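PDB 3EC9: SnoaL-like domain-containing protein from Burkholderia thailandensis E264, which is of unknown function but, as an NTF2-like, SnoaL-like protein, may bind or convert a small ligand in a pocket between its curved sheet and helices. Local coordinates for residues B[20-25]-B[111-116]; B[43-48]-B[63-68]. All coordinates share one frame; numbering follows the deposited sequence. Where two conformers were deposited one is given.

Contact 1: residues B[20-25]-B[111-116]; sequences DHYAAS and VAHVWR
Tyr-22, on helix 14-26, reaches across to the strand and ends between His-113 and Trp-115. Its CB points to one side of the strand; with CG beside the backbone N and anti to the carbonyl carbon (chi1 -82°), the ring swings round to the sheet. The two sides of the ring's outer end meet different partners: CE1 lies 3.6 Å from His-113 ND1, CE2 3.7 Å from Trp-115 NE1. CZ packs against Trp-115 CZ2 at 3.9 Å. At the tip, OH accepts a nearly straight hydrogen bond from Trp-115 NE1 (2.9 Å, 165°), lying in the indole plane, and makes a second with His-113 ND1 (2.7 Å), in the imidazole plane; either partner could donate this one. Tyrosine suits the place because its flat ring packs against both side chains while its hydroxyl serves both nitrogens.

His-113 and Trp-115 alternate with Ala-112 and Val-114, so both rings project from the concave face of the bent sheet, over which the NTF2-like fold lays its N-terminal helix. Tyr-96 OH bonds His-113 NE2, engaging both imidazole nitrogens and fixing the ring's rotation. Trp-115 CH2 lies over one face of the preceding residue, His-21, 3.5 Å from His-21 CD2, the imidazole inclined at 54° to the six-membered indole ring. His-21 ND1 is bonded to the carbonyl of Met-33, and its NE2 to a bound glycerol.

Contact 2: residues B[43-48]-B[63-68]; sequences WTEMAG and RNVFRR
Trp-43 and Glu-45 reach the helix through quite different torsions. In Trp-43, CG stands anti to the backbone N (chi1 177°), carrying the indole out toward Phe-66; Glu-45 has CG beside its backbone N and bends again at chi2 (-74°), folding its carboxylate back toward that indole.

Both Val-65 methyls face the strand: CG1 abuts the carboxylate, 3.6 Å from Glu-45 CD, while CG2 lies 3.9 Å from Glu-45 CG. The branched valine thus covers both the aliphatic and the flat part of the acid. Trp-43 NE1 donates to Glu-45 OE2 (3.0 Å) on the anti side of the oxygen, somewhat out of the carboxylate plane, so that two residues on the same face of the strand brace each other. This bond gives the buried acid a polar partner, and a bound acetate lies close by. Farther along the indole, Trp-43 CZ2 comes within 3.8 Å of Phe-66 CE2; the two side chains cross at about a right angle and their ring planes stand at 67°, an oblique meeting of two large apolar groups, long enough to touch although the strand and helix axes stay 10.7 Å apart.

Here helix 58-72 closes over strand 41-45, part of the pocket wall expected of an NTF2-like fold. Phe-125 of strand 121-129 stacks on Trp-43, Tyr-55 of strand 53-55 touches Val-65 and Glu-45, and Ile-61 of the same helix packs on both Trp-43 and Phe-66.

Both contacts place a helix against the same curved sheet, contact 2 being nested in the chain loop that contact 1 closes. The touching residues of contact 1 are all buried, whereas Phe-66 of contact 2 is partly exposed. Contact 1 joins helix 14-26 to strand 106-118, nearer the chain's centre; its polar groups bond directly across the interface. In contact 2 the hydrogen bond runs within strand 41-45, and helix 58-72 is met by van der Waals packing, including a methyl against a carboxylate. The two meet where Trp-115 CZ3 lies 3.8 Å from Trp-43 CZ3. Glycerol near His-21 and Trp-43, and acetate near His-113 and Glu-45, are consistent with a shared pocket, although both molecules probably come from the crystallisation liquor.

Contact 1: residues B[20-25]-B[111-116]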
loop_
_atom_site.group_PDB
_atom_site.type_symbol
_atom_site.label_atom_id
_atom_site.label_comp_id
_atom_site.label_asym_id
_atom_site.label_seq_id
_atom_site.Cartn_x
_atom_site.Cartn_y
_atom_site.Cartn_z
ATOM N N ASP B 20 11.405 10.699 11.875
ATOM C CA ASP B 20 12.407 10.254 12.881
ATOM C C ASP B 20 12.489 8.723 12.974
ATOM O O ASP B 20 13.572 8.131 13.071
ATOM C CB ASP B 20 12.046 10.765 14.255
ATOM C CG ASP B 20 12.306 12.238 14.430
ATOM O OD1 ASP B 20 13.040 12.859 13.633
ATOM O OD2 ASP B 20 11.792 12.768 15.429
ATOM N N HIS B 21 11.316 8.078 12.974
ATOM C CA HIS B 21 11.270 6.611 12.932
ATOM C C HIS B 21 12.051 6.049 11.740
ATOM O O HIS B 21 12.867 5.158 11.888
ATOM C CB HIS B 21 9.841 6.025 12.915
ATOM C CG HIS B 21 9.843 4.573 12.643
ATOM N ND1 HIS B 21 10.043 3.636 13.633
ATOM C CD2 HIS B 21 9.795 3.885 11.477
ATOM C CE1 HIS B 21 10.105 2.436 13.085
ATOM N NE2 HIS B 21 9.940 2.557 11.784
ATOM N N TYR B 22 11.776 6.567 10.552
ATOM C CA TYR B 22 12.407 6.044 9.349
ATOM C C TYR B 22 13.923 6.216 9.374
ATOM O O TYR B 22 14.654 5.319 8.987
ATOM C CB TYR B 22 11.848 6.715 8.109
ATOM C CG TYR B 22 10.528 6.131 7.620
ATOM C CD1 TYR B 22 10.374 4.772 7.336
ATOM C CD2 TYR B 22 9.443 6.959 7.383
ATOM C CE1 TYR B 22 9.129 4.237 6.847
ATOM C CE2 TYR B 22 8.219 6.456 6.929
ATOM C CZ TYR B 22 8.083 5.112 6.643
ATOM O OH TYR B 22 6.887 4.681 6.143
ATOM N N ALA B 23 14.360 7.357 9.894
ATOM C CA ALA B 23 15.777 7.619 10.013
ATOM C C ALA B 23 16.433 6.598 10.952
ATOM O O ALA B 23 17.507 6.077 10.651
ATOM C CB ALA B 23 16.017 9.062 10.485
ATOM N N ALA B 24 15.807 6.351 12.098
ATOM C CA ALA B 24 16.297 5.385 13.089
ATOM C C ALA B 24 16.321 3.998 12.510
ATOM O O ALA B 24 17.245 3.225 12.754
ATOM C CB ALA B 24 15.437 5.429 14.354
ATOM N N SER B 25 15.286 3.676 11.742
ATOM C CA SER B 25 15.173 2.323 11.174
ATOM C C SER B 25 16.269 2.070 10.157
ATOM O O SER B 25 16.851 0.970 10.111
ATOM C CB SER B 25 13.795 2.155 10.525
ATOM O OG SER B 25 13.676 0.874 9.957
ATOM N N VAL B 111 6.249 -0.489 -1.642
ATOM C CA VAL B 111 5.552 -0.555 -0.369
ATOM C C VAL B 111 5.022 0.832 -0.015
ATOM O O VAL B 111 5.675 1.848 -0.278
ATOM C CB VAL B 111 6.423 -1.119 0.788
ATOM C CG1 VAL B 111 7.738 -0.367 0.948
ATOM C CG2 VAL B 111 5.593 -1.136 2.104
ATOM N N ALA B 112 3.823 0.860 0.568
ATOM C CA ALA B 112 3.308 2.023 1.264
ATOM C C ALA B 112 3.023 1.651 2.728
ATOM O O ALA B 112 2.584 0.500 3.032
ATOM C CB ALA B 112 2.033 2.573 0.599
ATOM N N HIS B 113 3.301 2.599 3.633
ATOM C CA HIS B 113 3.024 2.485 5.057
ATOM C C HIS B 113 2.111 3.617 5.494
ATOM O O HIS B 113 2.396 4.787 5.232
ATOM C CB HIS B 113 4.276 2.632 5.892
ATOM C CG HIS B 113 5.363 1.685 5.535
ATOM N ND1 HIS B 113 6.682 2.062 5.469
ATOM C CD2 HIS B 113 5.336 0.353 5.295
ATOM C CE1 HIS B 113 7.420 1.011 5.166
ATOM N NE2 HIS B 113 6.637 -0.044 5.092
ATOM N N VAL B 114 1.008 3.248 6.125
ATOM C CA VAL B 114 0.072 4.233 6.679
ATOM C C VAL B 114 0.220 4.293 8.206
ATOM O O VAL B 114 0.157 3.265 8.892
ATOM C CB VAL B 114 -1.414 3.912 6.314
ATOM C CG1 VAL B 114 -2.365 4.931 6.988
ATOM C CG2 VAL B 114 -1.594 3.871 4.785
ATOM N N TRP B 115 0.517 5.494 8.695
ATOM C CA TRP B 115 0.815 5.748 10.104
ATOM C C TRP B 115 -0.234 6.692 10.681
ATOM O O TRP B 115 -0.664 7.618 9.985
ATOM C CB TRP B 115 2.145 6.491 10.240
ATOM C CG TRP B 115 3.343 5.817 9.677
ATOM C CD1 TRP B 115 3.801 5.883 8.389
ATOM C CD2 TRP B 115 4.266 5.005 10.391
ATOM N NE1 TRP B 115 4.973 5.161 8.263
ATOM C CE2 TRP B 115 5.271 4.597 9.476
ATOM C CE3 TRP B 115 4.354 4.580 11.715
ATOM C CZ2 TRP B 115 6.345 3.789 9.860
ATOM C CZ3 TRP B 115 5.416 3.785 12.088
ATOM C CH2 TRP B 115 6.382 3.399 11.189
ATOM N N ARG B 116 -0.570 6.506 11.956
ATOM C CA ARG B 116 -1.416 7.454 12.699
ATOM C C ARG B 116 -0.715 7.801 14.020
ATOM O O ARG B 116 -0.227 6.918 14.717
ATOM C CB ARG B 116 -2.806 6.859 12.976
ATOM C CG ARG B 116 -3.769 7.826 13.692
ATOM C CD ARG B 116 -5.244 7.366 13.639
ATOM N NE ARG B 116 -5.482 6.109 14.356
ATOM C CZ ARG B 116 -5.684 4.914 13.796
ATOM N NH1 ARG B 116 -5.695 4.758 12.472
ATOM N NH2 ARG B 116 -5.890 3.861 14.575
#

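Contact 2: residues B[43-48]-B[63-68]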
loop_
_atom_site.group_PDB
_atom_site.type_symbol
_atom_site.label_atom_id
_atom_site.label_comp_id
_atom_site.label_asym_id
_atom_site.label_seq_id
_atom_site.Cartn_x
_atom_site.Cartn_y
_atom_site.Cartn_z
ATOM N N TRP B 43 0.220 -2.332 15.196
ATOM C CA TRP B 43 1.177 -2.362 14.094
ATOM C C TRP B 43 0.878 -3.617 13.263
ATOM O O TRP B 43 1.089 -4.755 13.704
ATOM C CB TRP B 43 2.577 -2.393 14.674
ATOM C CG TRP B 43 3.671 -2.493 13.706
ATOM C CD1 TRP B 43 3.933 -3.544 12.833
ATOM C CD2 TRP B 43 4.724 -1.547 13.500
ATOM N NE1 TRP B 43 5.069 -3.302 12.124
ATOM C CE2 TRP B 43 5.592 -2.095 12.516
ATOM C CE3 TRP B 43 5.049 -0.312 14.077
ATOM C CZ2 TRP B 43 6.747 -1.427 12.060
ATOM C CZ3 TRP B 43 6.208 0.366 13.592
ATOM C CH2 TRP B 43 7.031 -0.209 12.602
ATOM N N THR B 44 0.341 -3.389 12.072
ATOM C CA THR B 44 -0.094 -4.435 11.186
ATOM C C THR B 44 0.852 -4.667 9.968
ATOM O O THR B 44 1.038 -3.815 9.099
ATOM C CB THR B 44 -1.517 -4.199 10.658
ATOM O OG1 THR B 44 -2.394 -4.101 11.790
ATOM C CG2 THR B 44 -1.933 -5.313 9.700
ATOM N N GLU B 45 1.444 -5.849 9.935
ATOM C CA GLU B 45 2.200 -6.346 8.790
ATOM C C GLU B 45 1.135 -7.038 7.899
ATOM O O GLU B 45 0.209 -7.688 8.399
ATOM C CB GLU B 45 3.262 -7.350 9.232
ATOM C CG GLU B 45 4.384 -6.726 10.052
ATOM C CD GLU B 45 5.326 -5.933 9.231
ATOM O OE1 GLU B 45 6.019 -6.505 8.380
ATOM O OE2 GLU B 45 5.443 -4.730 9.471
HETATM N N MSE B 46 1.239 -6.809 6.589
HETATM C CA MSE B 46 0.213 -7.279 5.671
HETATM C C MSE B 46 -0.016 -8.799 5.713
HETATM O O MSE B 46 0.914 -9.552 5.882
HETATM C CB MSE B 46 0.565 -6.844 4.248
HETATM C CG MSE B 46 -0.517 -7.027 3.289
HETATM SE SE MSE B 46 -0.159 -6.287 1.490
HETATM C CE MSE B 46 -1.527 -4.894 1.276
ATOM N N ALA B 47 -1.260 -9.235 5.466
ATOM C CA ALA B 47 -1.660 -10.614 5.615
ATOM C C ALA B 47 -0.752 -11.532 4.813
ATOM O O ALA B 47 -0.359 -12.608 5.310
ATOM C CB ALA B 47 -3.120 -10.762 5.191
ATOM N N GLY B 48 -0.420 -11.159 3.565
ATOM C CA GLY B 48 0.457 -11.998 2.727
ATOM C C GLY B 48 1.945 -11.888 2.964
ATOM O O GLY B 48 2.717 -12.598 2.313
ATOM N N ARG B 63 10.599 -8.105 18.354
ATOM C CA ARG B 63 10.832 -9.561 18.291
ATOM C C ARG B 63 10.205 -10.230 17.075
ATOM O O ARG B 63 10.826 -11.036 16.433
ATOM C CB ARG B 63 10.325 -10.259 19.553
ATOM C CG ARG B 63 11.220 -10.105 20.799
ATOM C CD ARG B 63 10.755 -11.009 21.951
ATOM N NE ARG B 63 9.389 -10.684 22.290
ATOM C CZ ARG B 63 8.305 -11.299 21.827
ATOM N NH1 ARG B 63 8.365 -12.440 21.104
ATOM N NH2 ARG B 63 7.122 -10.773 22.145
ATOM N N ASN B 64 8.945 -9.939 16.791
ATOM C CA ASN B 64 8.199 -10.714 15.786
ATOM C C ASN B 64 8.239 -10.127 14.377
ATOM O O ASN B 64 7.819 -10.774 13.413
ATOM C CB ASN B 64 6.748 -10.916 16.229
ATOM C CG ASN B 64 6.620 -11.528 17.653
ATOM O OD1 ASN B 64 7.457 -12.356 18.077
ATOM N ND2 ASN B 64 5.562 -11.118 18.396
ATOM N N VAL B 65 8.722 -8.894 14.249
ATOM C CA VAL B 65 8.885 -8.271 12.934
ATOM C C VAL B 65 10.371 -8.049 12.636
ATOM O O VAL B 65 10.945 -8.751 11.834
ATOM C CB VAL B 65 8.074 -6.969 12.784
ATOM C CG1 VAL B 65 8.199 -6.394 11.336
ATOM C CG2 VAL B 65 6.600 -7.186 13.177
ATOM N N PHE B 66 11.003 -7.088 13.306
ATOM C CA PHE B 66 12.350 -6.700 12.902
ATOM C C PHE B 66 13.388 -7.776 13.153
ATOM O O PHE B 66 14.217 -8.018 12.317
ATOM C CB PHE B 66 12.741 -5.403 13.576
ATOM C CG PHE B 66 11.965 -4.233 13.051
ATOM C CD1 PHE B 66 12.321 -3.651 11.835
ATOM C CD2 PHE B 66 10.873 -3.732 13.737
ATOM C CE1 PHE B 66 11.599 -2.583 11.331
ATOM C CE2 PHE B 66 10.154 -2.660 13.235
ATOM C CZ PHE B 66 10.520 -2.093 12.024
ATOM N N ARG B 67 13.337 -8.423 14.314
ATOM C CA ARG B 67 14.287 -9.514 14.586
ATOM C C ARG B 67 14.151 -10.627 13.534
ATOM O O ARG B 67 15.135 -11.145 13.049
ATOM C CB ARG B 67 14.099 -10.072 15.995
ATOM C CG ARG B 67 14.956 -11.321 16.266
ATOM C CD ARG B 67 14.757 -11.877 17.681
ATOM N NE ARG B 67 13.405 -12.420 17.820
ATOM C CZ ARG B 67 12.984 -13.126 18.854
ATOM N NH1 ARG B 67 13.761 -13.312 19.889
ATOM N NH2 ARG B 67 11.747 -13.573 18.856
ATOM N N ARG B 68 12.911 -11.022 13.214
ATOM C CA ARG B 68 12.667 -12.097 12.262
ATOM C C ARG B 68 13.197 -11.706 10.882
ATOM O O ARG B 68 13.796 -12.545 10.176
ATOM C CB ARG B 68 11.170 -12.437 12.228
ATOM C CG ARG B 68 10.849 -13.516 11.317
ATOM C CD ARG B 68 9.377 -13.940 11.389
ATOM N NE ARG B 68 9.071 -14.770 10.232
ATOM C CZ ARG B 68 7.882 -15.245 9.940
ATOM N NH1 ARG B 68 6.852 -14.980 10.725
ATOM N NH2 ARG B 68 7.740 -16.032 8.891
#